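Side-chain contact in uncharacterized protein (Bacteroides fragilis, PDB 4OUQ), which is of unknown function but belongs to the DUF4783 family of the NTF2 clan and probably adopts the cone-like NTF2 fold: residues V10-K13 against E19-R22. Sequence-based numbering, arbitrary orientation.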
ATOM      1  N   VAL A  10      -7.412  -6.552   1.704  1.00 14.93           N
ATOM      2  CA  VAL A  10      -7.658  -7.167   3.020  1.00 15.45           C
ATOM      3  C   VAL A  10      -6.614  -6.739   4.010  1.00 16.17           C
ATOM      4  O   VAL A  10      -6.919  -6.384   5.142  1.00 17.87           O
ATOM      5  CB  VAL A  10      -7.732  -8.723   2.906  1.00 19.25           C
ATOM      6  CG1 VAL A  10      -7.795  -9.352   4.287  1.00 20.35           C
ATOM      7  CG2 VAL A  10      -8.915  -9.133   1.997  1.00 21.38           C
ATOM      8  N   ALA A  11      -5.352  -6.734   3.583  1.00 12.46           N
ATOM      9  CA  ALA A  11      -4.276  -6.325   4.494  1.00 13.36           C
ATOM     10  C   ALA A  11      -4.410  -4.861   4.923  1.00 13.14           C
ATOM     11  O   ALA A  11      -4.273  -4.546   6.100  1.00 14.85           O
ATOM     12  CB  ALA A  11      -2.927  -6.592   3.845  1.00 12.96           C
ATOM     13  N   PHE A  12      -4.725  -3.995   4.006  1.00 11.81           N
ATOM     14  CA  PHE A  12      -4.932  -2.568   4.359  1.00 14.04           C
ATOM     15  C   PHE A  12      -6.126  -2.405   5.280  1.00 14.66           C
ATOM     16  O   PHE A  12      -6.058  -1.641   6.236  1.00 15.74           O
ATOM     17  CB  PHE A  12      -5.110  -1.719   3.130  1.00 16.26           C
ATOM     18  CG  PHE A  12      -3.801  -1.237   2.511  1.00 12.16           C
ATOM     19  CD1 PHE A  12      -2.979  -0.273   3.174  1.00 16.10           C
ATOM     20  CD2 PHE A  12      -3.450  -1.616   1.267  1.00 17.48           C
ATOM     21  CE1 PHE A  12      -1.771   0.131   2.598  1.00 15.67           C
ATOM     22  CE2 PHE A  12      -2.262  -1.148   0.658  1.00 18.15           C
ATOM     23  CZ  PHE A  12      -1.429  -0.333   1.347  1.00 16.96           C
ATOM     24  N   LYS A  13      -7.208  -3.131   5.033  1.00 13.74           N
ATOM     25  CA  LYS A  13      -8.396  -3.034   5.871  1.00 13.75           C
ATOM     26  C   LYS A  13      -8.111  -3.378   7.366  1.00 18.69           C
ATOM     27  O   LYS A  13      -8.793  -2.858   8.308  1.00 19.14           O
ATOM     28  CB  LYS A  13      -9.483  -3.974   5.331  1.00 16.37           C
ATOM     29  CG  LYS A  13     -10.259  -3.448   4.126  1.00 17.29           C
ATOM     30  CD  LYS A  13     -11.211  -4.506   3.563  1.00 23.69           C
ATOM     31  CE  LYS A  13     -12.101  -3.921   2.481  1.00 24.33           C
ATOM     32  NZ  LYS A  13     -13.137  -3.034   3.068  1.00 27.43           N
ATOM     33  N   GLU A  19       0.851  -9.270   6.181  1.00 16.43           N
ATOM     34  CA  GLU A  19       0.090  -9.793   5.062  1.00 16.47           C
ATOM     35  C   GLU A  19       0.441  -9.043   3.791  1.00 15.85           C
ATOM     36  O   GLU A  19       0.304  -9.588   2.715  1.00 19.18           O
ATOM     37  CB  GLU A  19      -1.431  -9.729   5.317  1.00 16.50           C
ATOM     38  CG  GLU A  19      -1.954 -10.785   6.253  1.00 20.95           C
ATOM     39  CD  GLU A  19      -3.467 -10.745   6.430  1.00 24.72           C
ATOM     40  OE1 GLU A  19      -4.167  -9.952   5.784  1.00 22.21           O
ATOM     41  OE2 GLU A  19      -3.954 -11.523   7.264  1.00 31.81           O
ATOM     42  N   LEU A  20       0.795  -7.775   3.891  1.00 16.80           N
ATOM     43  CA  LEU A  20       1.229  -7.019   2.680  1.00 18.27           C
ATOM     44  C   LEU A  20       2.515  -7.533   2.157  1.00 20.11           C
ATOM     45  O   LEU A  20       2.800  -7.389   0.979  1.00 21.45           O
ATOM     46  CB  LEU A  20       1.421  -5.530   2.943  1.00 19.63           C
ATOM     47  CG  LEU A  20       0.235  -4.648   2.920  1.00 21.53           C
ATOM     48  CD1 LEU A  20       0.581  -3.219   3.243  1.00 20.71           C
ATOM     49  CD2 LEU A  20      -0.442  -4.689   1.518  1.00 20.52           C
ATOM     50  N   ASN A  21       3.339  -8.080   3.028  1.00 19.11           N
ATOM     51  CA  ASN A  21       4.697  -8.425   2.648  1.00 23.23           C
ATOM     52  C   ASN A  21       4.811  -9.303   1.419  1.00 24.77           C
ATOM     53  O   ASN A  21       5.625  -9.013   0.558  1.00 23.00           O
ATOM     54  CB  ASN A  21       5.460  -9.014   3.817  1.00 31.05           C
ATOM     55  CG  ASN A  21       6.931  -9.288   3.475  1.00 40.05           C
ATOM     56  OD1 ASN A  21       7.342 -10.432   3.384  1.00 42.80           O
ATOM     57  ND2 ASN A  21       7.696  -8.229   3.216  1.00 40.73           N
ATOM     58  N   ARG A  22       3.931 -10.325   1.270  1.00 25.35           N
ATOM     59  CA  ARG A  22       4.006 -11.217   0.116  0.50 28.73           C
ATOM     60  C   ARG A  22       3.620 -10.529  -1.199  1.00 23.77           C
ATOM     61  O   ARG A  22       3.863 -11.079  -2.261  1.00 26.77           O
ATOM     62  CB  ARG A  22       3.146 -12.493   0.293  0.50 32.67           C
ATOM     63  CG  ARG A  22       1.633 -12.254   0.287  0.50 30.09           C
ATOM     64  CD  ARG A  22       0.844 -13.574   0.353  0.50 31.25           C
ATOM     65  NE  ARG A  22       0.952 -14.207   1.666  0.50 32.61           N
ATOM     66  CZ  ARG A  22       0.403 -13.730   2.777  0.50 32.63           C
ATOM     67  NH1 ARG A  22      -0.271 -12.567   2.773  0.50 26.56           N
ATOM     68  NH2 ARG A  22       0.577 -14.373   3.898  0.50 37.53           N
TER
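Ala11 projects its methyl from helix 6-14 toward helix 17-21, where Glu19 and Leu20 receive it. Helix 6-14 and the short helix 17-21 form a hairpin at the N-terminal end of the chain, consistent with an NTF2-like alpha+beta fold, in which helices pack against a strongly curved mixed sheet. Ala11 CB lies 3.8 Å from Glu19 CB and equally close to Leu20 CG, and this small side chain lets the backbones approach to 5.6 Å between Ala11 CA and Glu19 CA. No hydrogen bond joins the two segments.

The tight side is apolar and buried. Leu20 reaches past the methyl to Phe12, the two side chains crossing at about a right angle. Leu20 CD1 stands over one face of the Phe12 ring in a CH-pi contact, 4.2 Å from the centroid and 19° off the normal, displaced toward the rim. The other branch, Leu20 CD2, lies between Ala11 CB and Phe12 CE2, touching both. Leu48 and Phe52 of helix 41-54 also touch Leu20, and Phe60 on strand 57-67 meets the Phe12 ring, so the hairpin is tied to both the long helix and the sheet.

The looser side is partly exposed and more polar. Glu19 CG sits anti to its carbonyl carbon (chi1 -76°), and the extended chain beyond it carries the carboxylate to the flank of helix 6-14 beside Val10. There Glu19 OE2 makes a salt bridge to Lys14, while Glu19 OE1 rests 3.9 Å from Ala11 CA and 4.0 Å from Val10 CG1.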